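PDB 1UP9: cytochrome C3 from Desulfovibrio desulfuricans, which probably transfers electrons through four covalently bound c-type hemes in a single small chain. Local coordinates for residues A[19-22]-A[23-26]; A[29-33]-A[34-38]; A[62-65]-A[66-69]. All blocks are in the same frame, centred on the assembly; numbering follows the deposited sequence. Where two conformers were deposited one is given.

Contact 1: A[19-22]-A[23-26]; sequences MFPH and APHE. With HEC (heme c), chain B; SO4 (sulfate ion), chain F.
F20 sends CG away from its backbone N (chi1 172°), while H25 turns CG beside its backbone N (chi1 -59°), and the two rings, approaching from opposite directions, meet with planes 24° apart. Their centroids are 4.8 Å apart, but the rings are slid so far that they barely overlap. The touch is local: CE1 of F20 sits 3.3 Å from CE1 of H25, over one face of the imidazole. CE2 of F20, on another edge, approaches heme CHD at 3.3 Å and presents that edge over the centre of the H22 ring, which places the phenyl between the two histidines. Each of these histidines is an axial ligand of a different heme, the bis-histidine coordination of the class III cytochromes c. H22 NE2 binds the iron of the chain B heme at 2.0 Å, with H34 as the second axial ligand; H25 shares another heme iron with H83. The rotation of the H25 ring is fixed by ND1, which donates to O of P21 at 2.8 Å; that oxygen lies in the imidazole plane and ND1 nearly along the C=O direction, but the N-H...O bond is bent. A tight turn at 22-25 brings H25 back to this acceptor: N of H25 donates to O of H22 (2.8 Å) from above the carbonyl plane, and CB of P21 packs on CD of P24 at 3.7 Å. Outside the turn a sulfate, probably from the crystallisation liquor, accepts from N of A23 through O1 (2.7 Å) and, weakly, from N of H22 through O3.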
loop_
_atom_site.group_PDB
_atom_site.type_symbol
_atom_site.label_atom_id
_atom_site.label_comp_id
_atom_site.label_asym_id
_atom_site.label_seq_id
_atom_site.Cartn_x
_atom_site.Cartn_y
_atom_site.Cartn_z
ATOM N N MET A 19 -0.735 1.931 -9.981
ATOM C CA MET A 19 0.588 1.353 -10.152
ATOM C C MET A 19 1.467 1.647 -8.934
ATOM O O MET A 19 1.524 2.790 -8.442
ATOM C CB MET A 19 1.249 1.883 -11.420
ATOM C CG MET A 19 0.371 1.610 -12.655
ATOM S SD MET A 19 0.023 -0.154 -12.962
ATOM C CE MET A 19 1.624 -0.758 -13.498
ATOM N N PHE A 20 2.147 0.588 -8.489
ATOM C CA PHE A 20 3.003 0.719 -7.311
ATOM C C PHE A 20 4.477 0.627 -7.748
ATOM O O PHE A 20 4.891 -0.427 -8.303
ATOM C CB PHE A 20 2.672 -0.359 -6.255
ATOM C CG PHE A 20 3.709 -0.309 -5.125
ATOM C CD1 PHE A 20 3.683 0.673 -4.157
ATOM C CD2 PHE A 20 4.712 -1.293 -5.098
ATOM C CE1 PHE A 20 4.643 0.707 -3.175
ATOM C CE2 PHE A 20 5.677 -1.269 -4.105
ATOM C CZ PHE A 20 5.635 -0.269 -3.144
ATOM N N PRO A 21 5.285 1.647 -7.516
ATOM C CA PRO A 21 6.712 1.579 -7.836
ATOM C C PRO A 21 7.567 1.161 -6.647
ATOM O O PRO A 21 7.534 1.854 -5.597
ATOM C CB PRO A 21 7.030 3.061 -8.188
ATOM C CG PRO A 21 6.118 3.878 -7.336
ATOM C CD PRO A 21 4.944 2.991 -6.981
ATOM N N HIS A 22 8.313 0.074 -6.756
ATOM C CA HIS A 22 9.170 -0.311 -5.649
ATOM C C HIS A 22 10.348 0.645 -5.498
ATOM O O HIS A 22 10.864 0.795 -4.361
ATOM C CB HIS A 22 9.732 -1.740 -5.779
ATOM C CG HIS A 22 8.723 -2.749 -5.328
ATOM N ND1 HIS A 22 7.667 -3.199 -6.107
ATOM C CD2 HIS A 22 8.579 -3.423 -4.177
ATOM C CE1 HIS A 22 6.947 -4.103 -5.445
ATOM N NE2 HIS A 22 7.482 -4.268 -4.235
ATOM N N ALA A 23 10.874 1.303 -6.540
ATOM C CA ALA A 23 12.144 2.008 -6.442
ATOM C C ALA A 23 12.139 3.099 -5.380
ATOM O O ALA A 23 13.132 3.159 -4.629
ATOM C CB ALA A 23 12.583 2.610 -7.762
ATOM N N PRO A 24 11.154 3.977 -5.248
ATOM C CA PRO A 24 11.144 4.979 -4.184
ATOM C C PRO A 24 11.154 4.380 -2.786
ATOM O O PRO A 24 11.425 5.121 -1.822
ATOM C CB PRO A 24 9.837 5.758 -4.452
ATOM C CG PRO A 24 9.641 5.598 -5.930
ATOM C CD PRO A 24 9.999 4.146 -6.179
ATOM N N HIS A 25 10.806 3.087 -2.718
ATOM C CA HIS A 25 10.678 2.425 -1.418
ATOM C C HIS A 25 11.881 1.556 -1.147
ATOM O O HIS A 25 11.819 0.696 -0.254
ATOM C CB HIS A 25 9.371 1.605 -1.413
ATOM C CG HIS A 25 8.155 2.458 -1.659
ATOM N ND1 HIS A 25 7.602 2.590 -2.931
ATOM C CD2 HIS A 25 7.433 3.258 -0.868
ATOM C CE1 HIS A 25 6.573 3.404 -2.883
ATOM N NE2 HIS A 25 6.453 3.848 -1.621
ATOM N N GLU A 26 13.010 1.740 -1.846
ATOM C CA GLU A 26 14.157 0.851 -1.664
ATOM C C GLU A 26 14.718 0.883 -0.247
ATOM O O GLU A 26 15.314 -0.119 0.121
ATOM C CB GLU A 26 15.268 1.192 -2.665
ATOM C CG GLU A 26 14.794 0.696 -4.027
ATOM C CD GLU A 26 15.826 0.915 -5.128
ATOM O OE1 GLU A 26 16.971 1.274 -4.762
ATOM O OE2 GLU A 26 15.445 0.707 -6.304
HETATM FE FE HEC B . 6.804 -5.498 -2.796
HETATM C CHA HEC B . 4.564 -6.517 -5.180
HETATM C CHB HEC B . 8.709 -8.164 -3.418
HETATM C CHC HEC B . 9.259 -4.161 -0.796
HETATM C CHD HEC B . 4.586 -3.146 -1.621
HETATM N NA HEC B . 6.705 -7.009 -4.104
HETATM C C1A HEC B . 5.660 -7.338 -4.975
HETATM C C2A HEC B . 5.921 -8.622 -5.595
HETATM C C3A HEC B . 7.095 -9.055 -5.117
HETATM C C4A HEC B . 7.570 -8.076 -4.161
HETATM C CMA HEC B . 7.872 -10.333 -5.491
HETATM C CAA HEC B . 4.994 -9.326 -6.581
HETATM C CBA HEC B . 3.970 -10.202 -5.821
HETATM C CGA HEC B . 2.873 -9.379 -5.165
HETATM O O1A HEC B . 2.876 -9.306 -3.906
HETATM O O2A HEC B . 2.054 -8.840 -5.960
HETATM N NB HEC B . 8.656 -6.034 -2.290
HETATM C C1B HEC B . 9.267 -7.223 -2.597
HETATM C C2B HEC B . 10.555 -7.313 -1.928
HETATM C C3B HEC B . 10.711 -6.162 -1.232
HETATM C C4B HEC B . 9.510 -5.382 -1.412
HETATM C CMB HEC B . 11.499 -8.504 -2.078
HETATM C CAB HEC B . 11.881 -5.670 -0.393
HETATM C CBB HEC B . 13.211 -5.668 -1.192
HETATM N NC HEC B . 6.890 -3.987 -1.500
HETATM C C1C HEC B . 8.008 -3.561 -0.768
HETATM C C2C HEC B . 7.662 -2.432 0.056
HETATM C C3C HEC B . 6.383 -2.194 -0.148
HETATM C C4C HEC B . 5.879 -3.124 -1.119
HETATM C CMC HEC B . 8.688 -1.793 0.999
HETATM C CAC HEC B . 5.478 -1.156 0.535
HETATM C CBC HEC B . 6.036 0.294 0.552
HETATM N ND HEC B . 4.941 -4.973 -3.288
HETATM C C1D HEC B . 4.192 -3.979 -2.660
HETATM C C2D HEC B . 2.893 -3.914 -3.301
HETATM C C3D HEC B . 2.868 -4.838 -4.289
HETATM C C4D HEC B . 4.153 -5.508 -4.300
HETATM C CMD HEC B . 1.801 -2.949 -2.883
HETATM C CAD HEC B . 1.699 -5.164 -5.228
HETATM C CBD HEC B . 0.900 -6.363 -4.666
HETATM C CGD HEC B . -0.458 -6.565 -5.287
HETATM O O1D HEC B . -1.382 -6.810 -4.485
HETATM O O2D HEC B . -0.595 -6.468 -6.490
HETATM S S SO4 F . 9.564 0.819 -9.902
HETATM O O1 SO4 F . 10.208 2.030 -9.103
HETATM O O2 SO4 F . 10.713 0.099 -10.438
HETATM O O3 SO4 F . 8.769 0.054 -9.215
HETATM O O4 SO4 F . 8.984 1.387 -11.085
#

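Contact 2: A[29-33]-A[34-38]; sequences ECVTC and HHLVD. With HEC (heme c), chain B.
H34 leaves the end of the short helical turn 30-33 with its CB 3.5 Å from O of C30, the same oxygen that accepts the backbone N of H34 in a 2.8 Å bond lying in the carbonyl plane. With chi1 at -61°, CG stands beside the backbone N and remains near that carbonyl, which meets the imidazole at its edge. Further out, CD2 and CE1 straddle the axial bond, near heme nitrogens NB and ND, and the tip NE2 binds the iron of the chain B heme at 2.0 Å. Two cysteine sulfurs reach the same porphyrin: C30 SG is bonded to CAB and C33 SG to CAC, both at 1.8 Å. This is the CXXCH heme-attachment motif, here CVTCH, in which the helical turn brings two thioethers and a ligand to one heme. H34 also centres an inverse gamma turn, closed weakly by N of H35 to O of C33. The turn sends H35 on to another heme iron, shared with H52, and ND1 of H35 donates to O of L36 at 2.8 Å, close to the ring plane. V31 CG2 packs against L36 CD2 at 4.1 Å. The unit follows strand 17-20 and the loop bearing H22, the other ligand of this iron; in the loop toward helix 64-69, Y43 meets the ring of H34, and H76, beyond that helix, stacks on H35.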
loop_
_atom_site.group_PDB
_atom_site.type_symbol
_atom_site.label_atom_id
_atom_site.label_comp_id
_atom_site.label_asym_id
_atom_site.label_seq_id
_atom_site.Cartn_x
_atom_site.Cartn_y
_atom_site.Cartn_z
ATOM N N GLU A 29 12.005 -1.432 4.636
ATOM C CA GLU A 29 12.117 -2.878 4.752
ATOM C C GLU A 29 10.993 -3.601 4.024
ATOM O O GLU A 29 9.852 -3.163 4.151
ATOM C CB GLU A 29 12.089 -3.270 6.233
ATOM C CG GLU A 29 13.351 -2.844 6.968
ATOM C CD GLU A 29 13.339 -3.182 8.446
ATOM O OE1 GLU A 29 12.309 -3.729 8.897
ATOM O OE2 GLU A 29 14.354 -2.850 9.121
ATOM N N CYS A 30 11.260 -4.719 3.329
ATOM C CA CYS A 30 10.189 -5.410 2.618
ATOM C C CYS A 30 9.031 -5.742 3.553
ATOM O O CYS A 30 7.874 -5.637 3.218
ATOM C CB CYS A 30 10.657 -6.729 1.958
ATOM S SG CYS A 30 12.198 -6.718 1.079
ATOM N N VAL A 31 9.405 -6.137 4.776
ATOM C CA VAL A 31 8.410 -6.633 5.736
ATOM C C VAL A 31 7.504 -5.533 6.223
ATOM O O VAL A 31 6.457 -5.867 6.787
ATOM C CB VAL A 31 9.145 -7.370 6.878
ATOM C CG1 VAL A 31 9.789 -6.373 7.840
ATOM C CG2 VAL A 31 8.209 -8.338 7.607
ATOM N N THR A 32 7.862 -4.255 6.022
ATOM C CA THR A 32 6.887 -3.222 6.402
ATOM C C THR A 32 5.582 -3.411 5.656
ATOM O O THR A 32 4.484 -3.231 6.215
ATOM C CB THR A 32 7.487 -1.860 6.048
ATOM O OG1 THR A 32 8.603 -1.687 6.957
ATOM C CG2 THR A 32 6.449 -0.758 6.231
ATOM N N CYS A 33 5.715 -3.773 4.371
ATOM C CA CYS A 33 4.539 -3.968 3.513
ATOM C C CYS A 33 4.146 -5.442 3.427
ATOM O O CYS A 33 3.005 -5.785 3.681
ATOM C CB CYS A 33 4.827 -3.401 2.113
ATOM S SG CYS A 33 5.190 -1.630 2.265
ATOM N N HIS A 34 5.144 -6.221 3.034
ATOM C CA HIS A 34 4.957 -7.676 2.927
ATOM C C HIS A 34 5.117 -8.261 4.309
ATOM O O HIS A 34 6.110 -8.920 4.650
ATOM C CB HIS A 34 5.979 -8.255 1.967
ATOM C CG HIS A 34 5.851 -7.709 0.581
ATOM N ND1 HIS A 34 4.854 -8.100 -0.305
ATOM C CD2 HIS A 34 6.612 -6.816 -0.096
ATOM C CE1 HIS A 34 5.017 -7.448 -1.462
ATOM N NE2 HIS A 34 6.067 -6.661 -1.356
ATOM N N HIS A 35 4.128 -7.995 5.168
ATOM C CA HIS A 35 4.278 -8.300 6.573
ATOM C C HIS A 35 4.199 -9.818 6.778
ATOM O O HIS A 35 3.669 -10.573 5.957
ATOM C CB HIS A 35 3.214 -7.612 7.397
ATOM C CG HIS A 35 1.824 -7.957 6.998
ATOM N ND1 HIS A 35 1.224 -9.106 7.454
ATOM C CD2 HIS A 35 0.930 -7.338 6.186
ATOM C CE1 HIS A 35 0.005 -9.173 6.933
ATOM N NE2 HIS A 35 -0.220 -8.123 6.161
ATOM N N LEU A 36 4.741 -10.275 7.909
ATOM C CA LEU A 36 4.613 -11.695 8.226
ATOM C C LEU A 36 3.150 -12.105 8.383
ATOM O O LEU A 36 2.292 -11.330 8.839
ATOM C CB LEU A 36 5.378 -12.024 9.535
ATOM C CG LEU A 36 6.878 -11.693 9.510
ATOM C CD1 LEU A 36 7.500 -12.125 10.849
ATOM C CD2 LEU A 36 7.617 -12.293 8.328
ATOM N N VAL A 37 2.826 -13.345 8.042
ATOM C CA VAL A 37 1.503 -13.898 8.300
ATOM C C VAL A 37 1.708 -15.263 8.933
ATOM O O VAL A 37 2.459 -16.090 8.403
ATOM C CB VAL A 37 0.721 -14.045 6.974
ATOM C CG1 VAL A 37 -0.594 -14.736 7.226
ATOM C CG2 VAL A 37 0.515 -12.674 6.323
ATOM N N ASP A 38 1.051 -15.495 10.055
ATOM C CA ASP A 38 1.212 -16.729 10.813
ATOM C C ASP A 38 2.702 -16.940 11.104
ATOM O O ASP A 38 3.111 -18.092 11.114
ATOM C CB ASP A 38 0.636 -17.945 10.085
ATOM C CG ASP A 38 -0.863 -17.834 9.925
ATOM O OD1 ASP A 38 -1.524 -17.121 10.692
ATOM O OD2 ASP A 38 -1.426 -18.443 8.996
HETATM FE FE HEC B . 6.804 -5.498 -2.796
HETATM C CHA HEC B . 4.564 -6.517 -5.180
HETATM C CHB HEC B . 8.709 -8.164 -3.418
HETATM C CHC HEC B . 9.259 -4.161 -0.796
HETATM C CHD HEC B . 4.586 -3.146 -1.621
HETATM N NA HEC B . 6.705 -7.009 -4.104
HETATM C C1A HEC B . 5.660 -7.338 -4.975
HETATM C C2A HEC B . 5.921 -8.622 -5.595
HETATM C C3A HEC B . 7.095 -9.055 -5.117
HETATM C C4A HEC B . 7.570 -8.076 -4.161
HETATM C CMA HEC B . 7.872 -10.333 -5.491
HETATM C CAA HEC B . 4.994 -9.326 -6.581
HETATM C CBA HEC B . 3.970 -10.202 -5.821
HETATM C CGA HEC B . 2.873 -9.379 -5.165
HETATM O O1A HEC B . 2.876 -9.306 -3.906
HETATM O O2A HEC B . 2.054 -8.840 -5.960
HETATM N NB HEC B . 8.656 -6.034 -2.290
HETATM C C1B HEC B . 9.267 -7.223 -2.597
HETATM C C2B HEC B . 10.555 -7.313 -1.928
HETATM C C3B HEC B . 10.711 -6.162 -1.232
HETATM C C4B HEC B . 9.510 -5.382 -1.412
HETATM C CMB HEC B . 11.499 -8.504 -2.078
HETATM C CAB HEC B . 11.881 -5.670 -0.393
HETATM C CBB HEC B . 13.211 -5.668 -1.192
HETATM N NC HEC B . 6.890 -3.987 -1.500
HETATM C C1C HEC B . 8.008 -3.561 -0.768
HETATM C C2C HEC B . 7.662 -2.432 0.056
HETATM C C3C HEC B . 6.383 -2.194 -0.148
HETATM C C4C HEC B . 5.879 -3.124 -1.119
HETATM C CMC HEC B . 8.688 -1.793 0.999
HETATM C CAC HEC B . 5.478 -1.156 0.535
HETATM C CBC HEC B . 6.036 0.294 0.552
HETATM N ND HEC B . 4.941 -4.973 -3.288
HETATM C C1D HEC B . 4.192 -3.979 -2.660
HETATM C C2D HEC B . 2.893 -3.914 -3.301
HETATM C C3D HEC B . 2.868 -4.838 -4.289
HETATM C C4D HEC B . 4.153 -5.508 -4.300
HETATM C CMD HEC B . 1.801 -2.949 -2.883
HETATM C CAD HEC B . 1.699 -5.164 -5.228
HETATM C CBD HEC B . 0.900 -6.363 -4.666
HETATM C CGD HEC B . -0.458 -6.565 -5.287
HETATM O O1D HEC B . -1.382 -6.810 -4.485
HETATM O O2D HEC B . -0.595 -6.468 -6.490
#

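Contact 3: A[62-65]-A[66-69]; sequences KSLY and YVVH. With HEC (heme c), chain E.
H69 NE2 binds the iron of the chain E heme at 2.0 Å, and the ring of Y65 lies against the imidazole as an offset stack, with centroids 4.1 Å apart and planes at 25°. ND1 of H69 comes over one face of the phenol ring, 3.4 Å from CD1 of Y65. V68 CG1 meets the opposite face of the imidazole, so the ligand ring is sandwiched between tyrosine and valine. Its rotation is set by ND1, which donates to O of Y65 at 2.8 Å in the carbonyl plane, on a lone pair, with the oxygen 2° from the ring plane. The same oxygen accepts N of H69, so two firm bonds converge on it. In the next shell, Y65 carries CG anti to its own nitrogen (chi1 179°), which turns an edge of the ring onto the porphyrin, CE1 nearest C4A; L64 CD2 touches the propionate carbon CBD at 3.6 Å. Further out, the start of the helix is set by S63 at the N-cap: its OG accepts N of Y66 at 3.0 Å and is also hydrogen-bonded to O of A57, while its carbonyl accepts N of V67. The cap thus joins the first turn of helix 64-69 to the preceding loop, where D54 makes backbone hydrogen bonds with K62 and L64. V67 packs on H52 and Y66 on L74, and V68 is joined by backbone hydrogen bonding to L80 of helix 79-89.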
loop_
_atom_site.group_PDB
_atom_site.type_symbol
_atom_site.label_atom_id
_atom_site.label_comp_id
_atom_site.label_asym_id
_atom_site.label_seq_id
_atom_site.Cartn_x
_atom_site.Cartn_y
_atom_site.Cartn_z
ATOM N N LYS A 62 -10.156 -7.354 6.105
ATOM C CA LYS A 62 -10.142 -7.980 4.775
ATOM C C LYS A 62 -10.199 -6.938 3.665
ATOM O O LYS A 62 -10.062 -7.318 2.490
ATOM C CB LYS A 62 -11.338 -8.926 4.584
ATOM C CG LYS A 62 -11.268 -10.258 5.299
ATOM C CD LYS A 62 -12.591 -11.009 5.123
ATOM N N SER A 63 -10.445 -5.671 3.990
ATOM C CA SER A 63 -10.638 -4.671 2.939
ATOM C C SER A 63 -9.335 -4.167 2.362
ATOM O O SER A 63 -8.545 -3.524 3.055
ATOM C CB SER A 63 -11.461 -3.488 3.518
ATOM O OG SER A 63 -11.276 -2.384 2.641
ATOM N N LEU A 64 -9.024 -4.408 1.091
ATOM C CA LEU A 64 -7.841 -3.869 0.414
ATOM C C LEU A 64 -7.845 -2.355 0.542
ATOM O O LEU A 64 -6.829 -1.707 0.783
ATOM C CB LEU A 64 -7.774 -4.375 -1.047
ATOM C CG LEU A 64 -6.488 -3.953 -1.783
ATOM C CD1 LEU A 64 -5.260 -4.506 -1.051
ATOM C CD2 LEU A 64 -6.538 -4.440 -3.229
ATOM N N TYR A 65 -9.011 -1.705 0.333
ATOM C CA TYR A 65 -9.074 -0.258 0.377
ATOM C C TYR A 65 -8.602 0.242 1.740
ATOM O O TYR A 65 -7.893 1.235 1.863
ATOM C CB TYR A 65 -10.503 0.224 0.141
ATOM C CG TYR A 65 -10.755 1.700 0.169
ATOM C CD1 TYR A 65 -10.651 2.441 -0.994
ATOM C CD2 TYR A 65 -11.097 2.341 1.348
ATOM C CE1 TYR A 65 -10.897 3.803 -0.921
ATOM C CE2 TYR A 65 -11.344 3.708 1.434
ATOM C CZ TYR A 65 -11.227 4.423 0.268
ATOM O OH TYR A 65 -11.474 5.766 0.284
ATOM N N TYR A 66 -9.063 -0.408 2.788
ATOM C CA TYR A 66 -8.755 0.019 4.159
ATOM C C TYR A 66 -7.272 -0.101 4.416
ATOM O O TYR A 66 -6.608 0.755 4.970
ATOM C CB TYR A 66 -9.534 -0.876 5.134
ATOM C CG TYR A 66 -9.435 -0.430 6.557
ATOM C CD1 TYR A 66 -10.020 0.727 6.997
ATOM C CD2 TYR A 66 -8.726 -1.239 7.441
ATOM C CE1 TYR A 66 -9.880 1.061 8.330
ATOM C CE2 TYR A 66 -8.597 -0.900 8.759
ATOM C CZ TYR A 66 -9.177 0.257 9.189
ATOM O OH TYR A 66 -9.023 0.548 10.530
ATOM N N VAL A 67 -6.658 -1.231 3.987
ATOM C CA VAL A 67 -5.245 -1.422 4.325
ATOM C C VAL A 67 -4.352 -0.525 3.476
ATOM O O VAL A 67 -3.195 -0.295 3.858
ATOM C CB VAL A 67 -4.748 -2.881 4.254
ATOM C CG1 VAL A 67 -5.604 -3.797 5.123
ATOM C CG2 VAL A 67 -4.678 -3.426 2.823
ATOM N N VAL A 68 -4.863 0.027 2.383
ATOM C CA VAL A 68 -4.089 1.023 1.624
ATOM C C VAL A 68 -4.290 2.398 2.214
ATOM O O VAL A 68 -3.347 3.192 2.330
ATOM C CB VAL A 68 -4.579 0.944 0.168
ATOM C CG1 VAL A 68 -4.181 2.195 -0.612
ATOM C CG2 VAL A 68 -4.064 -0.342 -0.475
ATOM N N HIS A 69 -5.529 2.799 2.536
ATOM C CA HIS A 69 -5.870 4.194 2.707
ATOM C C HIS A 69 -6.065 4.575 4.195
ATOM O O HIS A 69 -6.082 5.791 4.464
ATOM C CB HIS A 69 -7.169 4.554 1.972
ATOM C CG HIS A 69 -7.129 4.385 0.481
ATOM N ND1 HIS A 69 -7.427 3.181 -0.119
ATOM C CD2 HIS A 69 -6.886 5.242 -0.536
ATOM C CE1 HIS A 69 -7.321 3.328 -1.452
ATOM N NE2 HIS A 69 -6.996 4.581 -1.740
HETATM FE FE HEC E . -6.739 5.426 -3.551
HETATM C CHA HEC E . -7.957 2.617 -5.068
HETATM C CHB HEC E . -9.933 6.532 -3.191
HETATM C CHC HEC E . -5.513 8.346 -2.308
HETATM C CHD HEC E . -3.600 4.104 -3.575
HETATM N NA HEC E . -8.539 4.762 -4.089
HETATM C C1A HEC E . -8.856 3.603 -4.765
HETATM C C2A HEC E . -10.260 3.547 -5.085
HETATM C C3A HEC E . -10.820 4.628 -4.544
HETATM C C4A HEC E . -9.774 5.383 -3.922
HETATM C CMA HEC E . -12.293 5.054 -4.524
HETATM C CAA HEC E . -10.893 2.405 -5.909
HETATM C CBA HEC E . -11.234 1.215 -5.010
HETATM C CGA HEC E . -11.589 -0.017 -5.835
HETATM O O1A HEC E . -11.380 0.041 -7.065
HETATM O O2A HEC E . -12.033 -0.999 -5.217
HETATM N NB HEC E . -7.563 7.094 -2.860
HETATM C C1B HEC E . -8.900 7.307 -2.667
HETATM C C2B HEC E . -9.051 8.502 -1.882
HETATM C C3B HEC E . -7.845 9.070 -1.699
HETATM C C4B HEC E . -6.881 8.193 -2.323
HETATM C CMB HEC E . -10.417 9.024 -1.413
HETATM C CAB HEC E . -7.448 10.386 -1.021
HETATM C CBB HEC E . -7.519 10.273 0.517
HETATM N NC HEC E . -4.950 6.093 -3.076
HETATM C C1C HEC E . -4.601 7.388 -2.687
HETATM C C2C HEC E . -3.166 7.559 -2.671
HETATM C C3C HEC E . -2.647 6.368 -2.983
HETATM C C4C HEC E . -3.738 5.434 -3.222
HETATM C CMC HEC E . -2.473 8.907 -2.385
HETATM C CAC HEC E . -1.212 5.918 -3.159
HETATM C CBC HEC E . -0.337 6.182 -1.904
HETATM N ND HEC E . -5.969 3.666 -4.089
HETATM C C1D HEC E . -4.648 3.293 -3.963
HETATM C C2D HEC E . -4.515 1.907 -4.327
HETATM C C3D HEC E . -5.702 1.472 -4.797
HETATM C C4D HEC E . -6.628 2.597 -4.667
HETATM C CMD HEC E . -3.237 1.089 -4.224
HETATM C CAD HEC E . -6.064 0.091 -5.362
HETATM C CBD HEC E . -6.283 -0.978 -4.259
HETATM C CGD HEC E . -7.562 -0.752 -3.516
HETATM O O1D HEC E . -8.591 -1.380 -3.855
HETATM O O2D HEC E . -7.573 0.103 -2.600
#

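From the N terminus, strand 17-20, paired antiparallel with strand 9-12, runs straight into contact 1, which closes the turn that follows the strand, about 21-26. Contact 2 follows at 29-38, where helix 30-33 ends, and contact 3 comes last, within the capped helix 64-69. The three are in series: none nests within or crosses another. Contacts 1 and 2 meet at the chain B heme, their axial nitrogens, H22 NE2 and H34 NE2, 4.0 Å apart through the iron. Contact 3 serves the chain E heme, with its nearest atoms about 9 Å from contact 1 and about 7 Å from contact 2; contacts 1 and 3 lie on opposite sides of the chain's centre.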